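Local coordinates for protein lectin (Trichosanthes anguina, PDB 4HR6) that binds galactosides through ricin-type beta-trefoil lectin domains and is a nontoxic three-chain homologue of type II ribosome-inactivating proteins, at residues N121-W129 and D210-V218; T10-D21 and L35-W46. All coordinates share one frame; numbering follows the deposited sequence.

How the contacts relate
Contact 2 comes first along the chain and lies within the first ricin-type beta-trefoil range; contact 1 follows, joining the end of that range to the second one. Their centres are about 18 Å apart, and both are built round Q-x-W motifs: Q44-K45-W46 in contact 2, Q127-G128-W129 and Q215-R216-W217 in contact 1. The two contacts touch directly, because the W129 indole packs on S13, G14 and V20, while S126 meets R15. Strand 7-13, which runs through contact 2, pairs with strand 130-131, just after W129. Contact 2 holds one of the chain's two galactoside sites; the centre of contact 1 lies about 6 Å from that of the chain.

Contact 1: N121-W129 and D210-V218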
loop_
_atom_site.group_PDB
_atom_site.type_symbol
_atom_site.label_atom_id
_atom_site.label_comp_id
_atom_site.label_asym_id
_atom_site.label_seq_id
_atom_site.Cartn_x
_atom_site.Cartn_y
_atom_site.Cartn_z
ATOM N N ASN C 121 4.592 -7.094 -26.190
ATOM C CA ASN C 121 4.325 -7.134 -24.757
ATOM C C ASN C 121 4.009 -8.550 -24.286
ATOM O O ASN C 121 2.961 -9.095 -24.614
ATOM C CB ASN C 121 3.181 -6.178 -24.391
ATOM C CG ASN C 121 2.955 -6.068 -22.886
ATOM O OD1 ASN C 121 3.865 -6.289 -22.077
ATOM N ND2 ASN C 121 1.738 -5.721 -22.509
ATOM N N THR C 122 4.928 -9.126 -23.517
ATOM C CA THR C 122 4.735 -10.437 -22.889
ATOM C C THR C 122 4.741 -10.341 -21.358
ATOM O O THR C 122 4.779 -11.360 -20.672
ATOM C CB THR C 122 5.817 -11.439 -23.338
ATOM O OG1 THR C 122 7.123 -10.921 -23.045
ATOM C CG2 THR C 122 5.692 -11.698 -24.835
ATOM N N TYR C 123 4.701 -9.116 -20.829
ATOM C CA TYR C 123 4.619 -8.893 -19.388
ATOM C C TYR C 123 5.798 -9.506 -18.654
ATOM O O TYR C 123 5.644 -10.161 -17.623
ATOM C CB TYR C 123 3.301 -9.422 -18.838
ATOM C CG TYR C 123 2.100 -8.709 -19.405
ATOM C CD1 TYR C 123 1.728 -7.453 -18.929
ATOM C CD2 TYR C 123 1.322 -9.289 -20.408
ATOM C CE1 TYR C 123 0.617 -6.797 -19.435
ATOM C CE2 TYR C 123 0.211 -8.633 -20.921
ATOM C CZ TYR C 123 -0.135 -7.389 -20.429
ATOM O OH TYR C 123 -1.234 -6.730 -20.932
ATOM N N SER C 124 6.976 -9.261 -19.204
ATOM C CA SER C 124 8.224 -9.743 -18.658
ATOM C C SER C 124 8.788 -8.751 -17.669
ATOM O O SER C 124 8.437 -7.569 -17.701
ATOM C CB SER C 124 9.232 -9.949 -19.799
ATOM O OG SER C 124 8.624 -10.701 -20.838
ATOM N N ALA C 125 9.684 -9.239 -16.813
ATOM C CA ALA C 125 10.405 -8.402 -15.867
ATOM C C ALA C 125 11.258 -7.360 -16.581
ATOM O O ALA C 125 11.545 -6.297 -16.025
ATOM C CB ALA C 125 11.273 -9.249 -14.950
ATOM N N SER C 126 11.658 -7.664 -17.813
ATOM C CA SER C 126 12.369 -6.705 -18.654
ATOM C C SER C 126 11.431 -5.610 -19.193
ATOM O O SER C 126 11.903 -4.624 -19.772
ATOM C CB SER C 126 13.049 -7.444 -19.818
ATOM O OG SER C 126 12.088 -8.163 -20.580
ATOM N N GLN C 127 10.118 -5.796 -19.017
ATOM C CA GLN C 127 9.101 -4.804 -19.391
ATOM C C GLN C 127 8.369 -4.145 -18.187
ATOM O O GLN C 127 7.289 -3.564 -18.344
ATOM C CB GLN C 127 8.090 -5.464 -20.332
ATOM C CG GLN C 127 8.763 -6.098 -21.547
ATOM C CD GLN C 127 7.780 -6.656 -22.551
ATOM O OE1 GLN C 127 6.916 -7.475 -22.212
ATOM N NE2 GLN C 127 7.910 -6.223 -23.806
ATOM N N GLY C 128 8.962 -4.233 -16.999
ATOM C CA GLY C 128 8.356 -3.701 -15.776
ATOM C C GLY C 128 9.067 -2.451 -15.320
ATOM O O GLY C 128 10.300 -2.408 -15.247
ATOM N N TRP C 129 8.295 -1.417 -15.011
ATOM C CA TRP C 129 8.893 -0.132 -14.629
ATOM C C TRP C 129 8.184 0.490 -13.428
ATOM O O TRP C 129 6.992 0.317 -13.267
ATOM C CB TRP C 129 8.825 0.840 -15.810
ATOM C CG TRP C 129 9.378 0.288 -17.068
ATOM C CD1 TRP C 129 8.683 -0.313 -18.075
ATOM C CD2 TRP C 129 10.744 0.282 -17.459
ATOM N NE1 TRP C 129 9.537 -0.695 -19.071
ATOM C CE2 TRP C 129 10.812 -0.343 -18.716
ATOM C CE3 TRP C 129 11.925 0.742 -16.861
ATOM C CZ2 TRP C 129 12.012 -0.523 -19.396
ATOM C CZ3 TRP C 129 13.125 0.566 -17.535
ATOM C CH2 TRP C 129 13.157 -0.059 -18.797
ATOM N N ASP C 210 16.239 -13.832 -14.682
ATOM C CA ASP C 210 16.566 -13.835 -16.112
ATOM C C ASP C 210 15.666 -12.903 -16.935
ATOM O O ASP C 210 15.603 -13.023 -18.164
ATOM C CB ASP C 210 16.505 -15.269 -16.666
ATOM C CG ASP C 210 15.099 -15.859 -16.629
ATOM O OD1 ASP C 210 14.970 -17.101 -16.641
ATOM O OD2 ASP C 210 14.116 -15.091 -16.584
ATOM N N GLY C 211 14.958 -11.994 -16.265
ATOM C CA GLY C 211 14.138 -10.989 -16.952
ATOM C C GLY C 211 12.876 -11.486 -17.641
ATOM O O GLY C 211 12.304 -10.765 -18.469
ATOM N N SER C 212 12.409 -12.686 -17.289
ATOM C CA SER C 212 11.284 -13.321 -18.001
ATOM C C SER C 212 9.900 -13.024 -17.391
ATOM O O SER C 212 9.788 -12.350 -16.368
ATOM C CB SER C 212 11.516 -14.837 -18.074
ATOM O OG SER C 212 11.642 -15.408 -16.778
ATOM N N ASN C 213 8.851 -13.558 -18.018
ATOM C CA ASN C 213 7.467 -13.297 -17.601
ATOM C C ASN C 213 6.883 -14.294 -16.578
ATOM O O ASN C 213 5.674 -14.534 -16.539
ATOM C CB ASN C 213 6.558 -13.232 -18.836
ATOM C CG ASN C 213 6.469 -14.558 -19.562
ATOM O OD1 ASN C 213 7.311 -15.435 -19.370
ATOM N ND2 ASN C 213 5.455 -14.709 -20.401
ATOM N N ASN C 214 7.735 -14.879 -15.756
ATOM C CA ASN C 214 7.256 -15.578 -14.574
ATOM C C ASN C 214 8.079 -15.201 -13.346
ATOM O O ASN C 214 8.093 -15.929 -12.365
ATOM C CB ASN C 214 7.250 -17.082 -14.822
ATOM C CG ASN C 214 8.478 -17.547 -15.570
ATOM O OD1 ASN C 214 9.614 -17.268 -15.163
ATOM N ND2 ASN C 214 8.261 -18.249 -16.684
ATOM N N GLN C 215 8.747 -14.047 -13.414
ATOM C CA GLN C 215 9.454 -13.462 -12.278
ATOM C C GLN C 215 8.928 -12.041 -11.967
ATOM O O GLN C 215 9.596 -11.260 -11.284
ATOM C CB GLN C 215 10.962 -13.427 -12.564
ATOM C CG GLN C 215 11.557 -14.788 -12.887
ATOM C CD GLN C 215 13.066 -14.754 -13.043
ATOM O OE1 GLN C 215 13.611 -13.869 -13.691
ATOM N NE2 GLN C 215 13.747 -15.726 -12.449
ATOM N N ARG C 216 7.743 -11.716 -12.477
ATOM C CA ARG C 216 7.200 -10.353 -12.391
ATOM C C ARG C 216 5.875 -10.342 -11.663
ATOM O O ARG C 216 4.911 -10.956 -12.109
ATOM C CB ARG C 216 7.011 -9.718 -13.774
ATOM C CG ARG C 216 6.657 -8.226 -13.717
ATOM C CD ARG C 216 6.719 -7.530 -15.075
ATOM N NE ARG C 216 5.832 -6.366 -15.148
ATOM C CZ ARG C 216 5.414 -5.781 -16.274
ATOM N NH1 ARG C 216 5.787 -6.222 -17.478
ATOM N NH2 ARG C 216 4.599 -4.743 -16.205
ATOM N N TRP C 217 5.839 -9.585 -10.566
ATOM C CA TRP C 217 4.725 -9.598 -9.611
ATOM C C TRP C 217 4.224 -8.193 -9.317
ATOM O O TRP C 217 5.011 -7.260 -9.280
ATOM C CB TRP C 217 5.210 -10.223 -8.309
ATOM C CG TRP C 217 5.810 -11.550 -8.536
ATOM C CD1 TRP C 217 7.148 -11.865 -8.584
ATOM C CD2 TRP C 217 5.103 -12.753 -8.793
ATOM N NE1 TRP C 217 7.302 -13.198 -8.829
ATOM C CE2 TRP C 217 6.062 -13.767 -8.974
ATOM C CE3 TRP C 217 3.744 -13.076 -8.892
ATOM C CZ2 TRP C 217 5.706 -15.081 -9.236
ATOM C CZ3 TRP C 217 3.393 -14.379 -9.159
ATOM C CH2 TRP C 217 4.367 -15.367 -9.323
ATOM N N VAL C 218 2.920 -8.056 -9.083
ATOM C CA VAL C 218 2.361 -6.789 -8.619
ATOM C C VAL C 218 1.510 -6.978 -7.348
ATOM O O VAL C 218 0.612 -7.839 -7.285
ATOM C CB VAL C 218 1.571 -6.064 -9.736
ATOM C CG1 VAL C 218 0.453 -6.929 -10.294
ATOM C CG2 VAL C 218 1.026 -4.735 -9.233
#
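R216 reaches from one beta-trefoil range into a loop of the other, laying its guanidinium flat against the backbone of G128. Both residues are the middle members of Q-x-W motifs, the signature of ricin-type trefoils: Q127-G128-W129 and Q215-R216-W217. G128 CA stands 3.6 Å above the plane of the R216 guanidinium, over its centre, and a residue without a side chain suits so close an approach. The arginine gets there because CG is anti to its backbone N (chi1 -171°) and the chain then runs extended to NE. R216 NH1 donates to S124 O at 3.0 Å, from above the carbonyl plane. That carbonyl also takes the N-H of Q127, which arrives from the opposite face of the carbonyl plane, and two donors thus grip one oxygen. NH2 turns to G92 O and T94 OG1, so the two nitrogens serve different parts of the chain.

Beside it the two loops meet main chain to main chain. A125 N donates to S212 O at 3.1 Å. S126 N donates to G211 O at 3.2 Å, and S126 OG adds a weak bond to the same oxygen. G211 has a positive phi (71°), which glycine tolerates easily. A small residue suits position 125, where A125 CB rests on G211 C and S212 O, and at the exposed side N213 ND2 adds a weak bond to T122 O.

The two glutamines repeat one pattern. Q127 NE2 donates to V120 O and T106 OG1, while Q215 NE2 donates to N208 O and T192 OG1. Each carbonyl end closes its own loop from within: T122 N reaches Q127 OE1 at 2.9 Å, and D210 N reaches Q215 OE1 at 2.8 Å, each donor lying in the plane of the amide and meeting a lone pair of its oxygen.

Contact 2: T10-D21 and L35-W46; sequences TRISGRDALCVD and LYPCGQQVNQKW. With AMG (methyl alpha-D-galactopyranoside), chain D.
D21 and Q44 meet at the heart of this contact, a hairpin of strands 19-22 and 33-36 backed by a Q-x-W motif, Q44-K45-W46. Backbone bonds set the frame. C19 and Y36 form an antiparallel hydrogen-bonded pair, V20 and L35 a non-hydrogen-bonded one, and T10 and W46 exchange N-H and C=O in a separate ladder. A17 and L18 both face G14, a G1 beta bulge in the connection from strand 7-13 to strand 19-22.

One covalent link, the C19-C38 disulfide, ties strand 19-22 to the loop that carries C38. Apolar packing joins strands and loops: L18 CD2 lies 3.6 Å from P37 CD, L18 crosses L35, and V20 CG1 meets W46 CZ2 at 3.7 Å. I12 CD1 lies over one face of the broad indole, while W46 NE1 points in the ring plane to V20 O at 3.2 Å.

Among the polar side chains, extended Q44 has both ends occupied. Q44 NE2 donates to P37 O and, at 3.0 Å, to the anti lone pair of D21 OD1; Q44 OE1 takes G39 N. This second-shell amide therefore fixes the carboxylate, which CG anti to the backbone N (chi1 171°) swings toward the sugar.

Methyl alpha-D-galactopyranoside gives O3 to D21 OD1 at 2.6 Å and O4 to D21 OD2 at 2.8 Å. The sugar O3 also accepts from Q41 NE2 and, at 2.8 Å, from N43 ND2. One face of the Y36 ring lies under the sugar, whose C4 stands 3.7 Å above the ring plane, over its centre. A carboxylate spanning neighbouring hydroxyls, amides that complete O3 and an aromatic floor for the sugar's C-H face are consistent with recognition of galactose through its axial O4.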
loop_
_atom_site.group_PDB
_atom_site.type_symbol
_atom_site.label_atom_id
_atom_site.label_comp_id
_atom_site.label_asym_id
_atom_site.label_seq_id
_atom_site.Cartn_x
_atom_site.Cartn_y
_atom_site.Cartn_z
ATOM N N THR C 10 9.894 13.329 -12.300
ATOM C CA THR C 10 10.305 12.176 -11.472
ATOM C C THR C 10 11.369 11.303 -12.182
ATOM O O THR C 10 11.929 11.716 -13.205
ATOM C CB THR C 10 9.063 11.343 -11.110
ATOM O OG1 THR C 10 9.397 10.333 -10.150
ATOM C CG2 THR C 10 8.462 10.715 -12.337
ATOM N N ARG C 11 11.648 10.114 -11.637
ATOM C CA ARG C 11 12.497 9.124 -12.319
ATOM C C ARG C 11 11.682 7.919 -12.755
ATOM O O ARG C 11 10.558 7.690 -12.283
ATOM C CB ARG C 11 13.658 8.670 -11.433
ATOM C CG ARG C 11 14.699 9.751 -11.178
ATOM C CD ARG C 11 15.146 9.793 -9.730
ATOM N NE ARG C 11 16.495 9.300 -9.540
ATOM C CZ ARG C 11 17.045 9.019 -8.363
ATOM N NH1 ARG C 11 16.364 9.159 -7.236
ATOM N NH2 ARG C 11 18.299 8.576 -8.322
ATOM N N ILE C 12 12.248 7.175 -13.700
ATOM C CA ILE C 12 11.682 5.910 -14.139
ATOM C C ILE C 12 12.770 4.869 -13.938
ATOM O O ILE C 12 13.840 4.968 -14.544
ATOM C CB ILE C 12 11.264 5.948 -15.613
ATOM C CG1 ILE C 12 10.417 7.188 -15.889
ATOM C CG2 ILE C 12 10.497 4.684 -15.989
ATOM C CD1 ILE C 12 9.921 7.284 -17.311
ATOM N N SER C 13 12.520 3.899 -13.056
ATOM C CA SER C 13 13.474 2.822 -12.827
ATOM C C SER C 13 12.854 1.488 -13.207
ATOM O O SER C 13 11.632 1.379 -13.373
ATOM C CB SER C 13 13.984 2.834 -11.387
ATOM O OG SER C 13 12.979 2.497 -10.453
ATOM N N GLY C 14 13.699 0.477 -13.394
ATOM C CA GLY C 14 13.207 -0.854 -13.768
ATOM C C GLY C 14 14.237 -1.963 -13.636
ATOM O O GLY C 14 14.822 -2.166 -12.554
ATOM N N ARG C 15 14.442 -2.679 -14.747
ATOM C CA ARG C 15 15.410 -3.773 -14.851
ATOM C C ARG C 15 16.590 -3.652 -13.908
ATOM O O ARG C 15 17.390 -2.712 -14.005
ATOM C CB ARG C 15 15.944 -3.839 -16.281
ATOM C CG ARG C 15 15.345 -4.938 -17.128
ATOM C CD ARG C 15 16.126 -6.239 -17.018
ATOM N NE ARG C 15 16.146 -6.926 -18.305
ATOM C CZ ARG C 15 16.742 -8.090 -18.545
ATOM N NH1 ARG C 15 16.681 -8.609 -19.764
ATOM N NH2 ARG C 15 17.385 -8.735 -17.579
ATOM N N ASP C 16 16.691 -4.599 -12.980
ATOM C CA ASP C 16 17.794 -4.631 -12.030
ATOM C C ASP C 16 17.999 -3.321 -11.255
ATOM O O ASP C 16 19.077 -3.081 -10.711
ATOM C CB ASP C 16 19.091 -5.080 -12.746
ATOM C CG ASP C 16 19.214 -6.607 -12.828
ATOM O OD1 ASP C 16 20.014 -7.169 -12.051
ATOM O OD2 ASP C 16 18.481 -7.247 -13.623
ATOM N N ALA C 17 16.949 -2.498 -11.170
ATOM C CA ALA C 17 16.974 -1.240 -10.406
ATOM C C ALA C 17 17.680 -0.107 -11.120
ATOM O O ALA C 17 18.069 0.867 -10.492
ATOM C CB ALA C 17 17.602 -1.449 -9.023
ATOM N N LEU C 18 17.845 -0.226 -12.428
ATOM C CA LEU C 18 18.530 0.806 -13.184
ATOM C C LEU C 18 17.531 1.826 -13.694
ATOM O O LEU C 18 16.343 1.531 -13.818
ATOM C CB LEU C 18 19.320 0.191 -14.339
ATOM C CG LEU C 18 20.528 -0.631 -13.873
ATOM C CD1 LEU C 18 20.908 -1.670 -14.915
ATOM C CD2 LEU C 18 21.703 0.279 -13.571
ATOM N N CYS C 19 18.043 3.014 -14.008
ATOM C CA CYS C 19 17.226 4.149 -14.416
ATOM C C CYS C 19 17.263 4.431 -15.920
ATOM O O CYS C 19 18.287 4.240 -16.582
ATOM C CB CYS C 19 17.658 5.389 -13.637
ATOM S SG CYS C 19 16.928 5.449 -11.985
ATOM N N VAL C 20 16.118 4.877 -16.438
ATOM C CA VAL C 20 15.986 5.346 -17.801
ATOM C C VAL C 20 16.752 6.677 -17.935
ATOM O O VAL C 20 16.580 7.617 -17.149
ATOM C CB VAL C 20 14.505 5.479 -18.188
ATOM C CG1 VAL C 20 14.349 6.079 -19.573
ATOM C CG2 VAL C 20 13.825 4.115 -18.116
ATOM N N ASP C 21 17.622 6.727 -18.939
ATOM C CA ASP C 21 18.687 7.724 -19.011
ATOM C C ASP C 21 18.936 8.005 -20.494
ATOM O O ASP C 21 19.170 7.075 -21.274
ATOM C CB ASP C 21 19.933 7.167 -18.294
ATOM C CG ASP C 21 21.180 8.027 -18.478
ATOM O OD1 ASP C 21 21.903 8.273 -17.481
ATOM O OD2 ASP C 21 21.454 8.430 -19.624
ATOM N N LEU C 35 19.456 2.088 -20.089
ATOM C CA LEU C 35 19.489 1.859 -18.651
ATOM C C LEU C 35 20.839 2.316 -18.140
ATOM O O LEU C 35 21.848 2.050 -18.773
ATOM C CB LEU C 35 19.351 0.380 -18.309
ATOM C CG LEU C 35 18.037 -0.348 -18.547
ATOM C CD1 LEU C 35 18.166 -1.739 -17.942
ATOM C CD2 LEU C 35 16.850 0.399 -17.954
ATOM N N TYR C 36 20.866 2.956 -16.976
ATOM C CA TYR C 36 22.112 3.425 -16.382
ATOM C C TYR C 36 21.932 3.563 -14.863
ATOM O O TYR C 36 20.839 3.847 -14.404
ATOM C CB TYR C 36 22.514 4.771 -17.013
ATOM C CG TYR C 36 23.981 5.115 -16.865
ATOM C CD1 TYR C 36 24.928 4.648 -17.786
ATOM C CD2 TYR C 36 24.430 5.898 -15.807
ATOM C CE1 TYR C 36 26.278 4.954 -17.652
ATOM C CE2 TYR C 36 25.779 6.207 -15.664
ATOM C CZ TYR C 36 26.697 5.734 -16.590
ATOM O OH TYR C 36 28.023 6.045 -16.446
ATOM N N PRO C 37 23.002 3.350 -14.077
ATOM C CA PRO C 37 22.911 3.594 -12.641
ATOM C C PRO C 37 22.144 4.874 -12.295
ATOM O O PRO C 37 22.388 5.919 -12.902
ATOM C CB PRO C 37 24.376 3.723 -12.224
ATOM C CG PRO C 37 25.124 2.872 -13.195
ATOM C CD PRO C 37 24.276 2.702 -14.430
ATOM N N CYS C 38 21.219 4.777 -11.338
ATOM C CA CYS C 38 20.403 5.915 -10.948
ATOM C C CYS C 38 21.258 6.935 -10.245
ATOM O O CYS C 38 22.094 6.589 -9.417
ATOM C CB CYS C 38 19.267 5.494 -10.024
ATOM S SG CYS C 38 18.120 4.347 -10.789
ATOM N N GLY C 39 21.046 8.196 -10.604
ATOM C CA GLY C 39 21.706 9.317 -9.950
ATOM C C GLY C 39 20.858 10.563 -10.100
ATOM O O GLY C 39 19.739 10.503 -10.609
ATOM N N GLN C 40 21.402 11.699 -9.682
ATOM C CA GLN C 40 20.652 12.950 -9.688
ATOM C C GLN C 40 20.829 13.763 -10.977
ATOM O O GLN C 40 20.426 14.920 -11.024
ATOM C CB GLN C 40 21.042 13.796 -8.468
ATOM C CG GLN C 40 21.140 12.995 -7.174
ATOM C CD GLN C 40 20.552 13.721 -5.973
ATOM O OE1 GLN C 40 21.040 14.782 -5.568
ATOM N NE2 GLN C 40 19.498 13.148 -5.391
ATOM N N GLN C 41 21.404 13.160 -12.019
ATOM C CA GLN C 41 21.715 13.890 -13.257
ATOM C C GLN C 41 20.462 14.198 -14.066
ATOM O O GLN C 41 19.574 13.358 -14.204
ATOM C CB GLN C 41 22.747 13.151 -14.133
ATOM C CG GLN C 41 22.465 11.682 -14.420
ATOM C CD GLN C 41 23.292 10.755 -13.546
ATOM O OE1 GLN C 41 23.322 10.900 -12.325
ATOM N NE2 GLN C 41 23.985 9.810 -14.169
ATOM N N VAL C 42 20.430 15.406 -14.623
ATOM C CA VAL C 42 19.245 15.959 -15.289
ATOM C C VAL C 42 18.747 15.125 -16.471
ATOM O O VAL C 42 17.574 15.212 -16.843
ATOM C CB VAL C 42 19.509 17.420 -15.755
ATOM C CG1 VAL C 42 20.494 17.455 -16.926
ATOM C CG2 VAL C 42 18.207 18.128 -16.116
ATOM N N ASN C 43 19.638 14.331 -17.066
ATOM C CA ASN C 43 19.257 13.426 -18.169
ATOM C C ASN C 43 18.536 12.153 -17.686
ATOM O O ASN C 43 18.145 11.304 -18.502
ATOM C CB ASN C 43 20.469 13.067 -19.056
ATOM C CG ASN C 43 21.625 12.461 -18.277
ATOM O OD1 ASN C 43 22.115 13.047 -17.307
ATOM N ND2 ASN C 43 22.083 11.291 -18.710
ATOM N N GLN C 44 18.360 12.028 -16.367
ATOM C CA GLN C 44 17.511 10.971 -15.785
ATOM C C GLN C 44 16.183 11.488 -15.228
ATOM O O GLN C 44 15.358 10.696 -14.783
ATOM C CB GLN C 44 18.276 10.208 -14.704
ATOM C CG GLN C 44 19.264 9.218 -15.290
ATOM C CD GLN C 44 20.023 8.437 -14.247
ATOM O OE1 GLN C 44 19.738 8.525 -13.049
ATOM N NE2 GLN C 44 21.008 7.662 -14.698
ATOM N N LYS C 45 15.986 12.806 -15.259
ATOM C CA LYS C 45 14.727 13.413 -14.842
ATOM C C LYS C 45 13.759 13.320 -15.997
ATOM O O LYS C 45 14.104 13.646 -17.130
ATOM C CB LYS C 45 14.892 14.887 -14.474
ATOM C CG LYS C 45 16.005 15.199 -13.491
ATOM C CD LYS C 45 15.689 14.763 -12.074
ATOM C CE LYS C 45 16.708 15.352 -11.103
ATOM N NZ LYS C 45 17.088 14.390 -10.029
ATOM N N TRP C 46 12.546 12.873 -15.710
ATOM C CA TRP C 46 11.496 12.795 -16.707
ATOM C C TRP C 46 10.276 13.551 -16.209
ATOM O O TRP C 46 9.875 13.427 -15.043
ATOM C CB TRP C 46 11.159 11.340 -17.011
ATOM C CG TRP C 46 12.271 10.645 -17.726
ATOM C CD1 TRP C 46 13.298 9.961 -17.162
ATOM C CD2 TRP C 46 12.488 10.604 -19.145
ATOM N NE1 TRP C 46 14.136 9.477 -18.136
ATOM C CE2 TRP C 46 13.667 9.862 -19.364
ATOM C CE3 TRP C 46 11.799 11.123 -20.250
ATOM C CZ2 TRP C 46 14.179 9.616 -20.650
ATOM C CZ3 TRP C 46 12.305 10.877 -21.530
ATOM C CH2 TRP C 46 13.485 10.125 -21.715
HETATM C C1 AMG D . 27.455 10.151 -18.731
HETATM C C2 AMG D . 26.149 10.590 -18.067
HETATM C C3 AMG D . 25.260 9.393 -17.714
HETATM C C4 AMG D . 25.105 8.416 -18.882
HETATM C C5 AMG D . 26.443 8.122 -19.580
HETATM C C6 AMG D . 26.238 7.340 -20.879
HETATM C C7 AMG D . 29.581 9.998 -17.622
HETATM O O1 AMG D . 28.276 9.441 -17.789
HETATM O O2 AMG D . 26.450 11.328 -16.877
HETATM O O3 AMG D . 23.963 9.853 -17.304
HETATM O O4 AMG D . 24.152 8.933 -19.818
HETATM O O5 AMG D . 27.157 9.332 -19.873
HETATM O O6 AMG D . 27.294 6.388 -21.055
HETATM O O HOH W 1 15.069 8.108 -14.656
HETATM O O HOH W 2 20.551 2.231 -10.045
#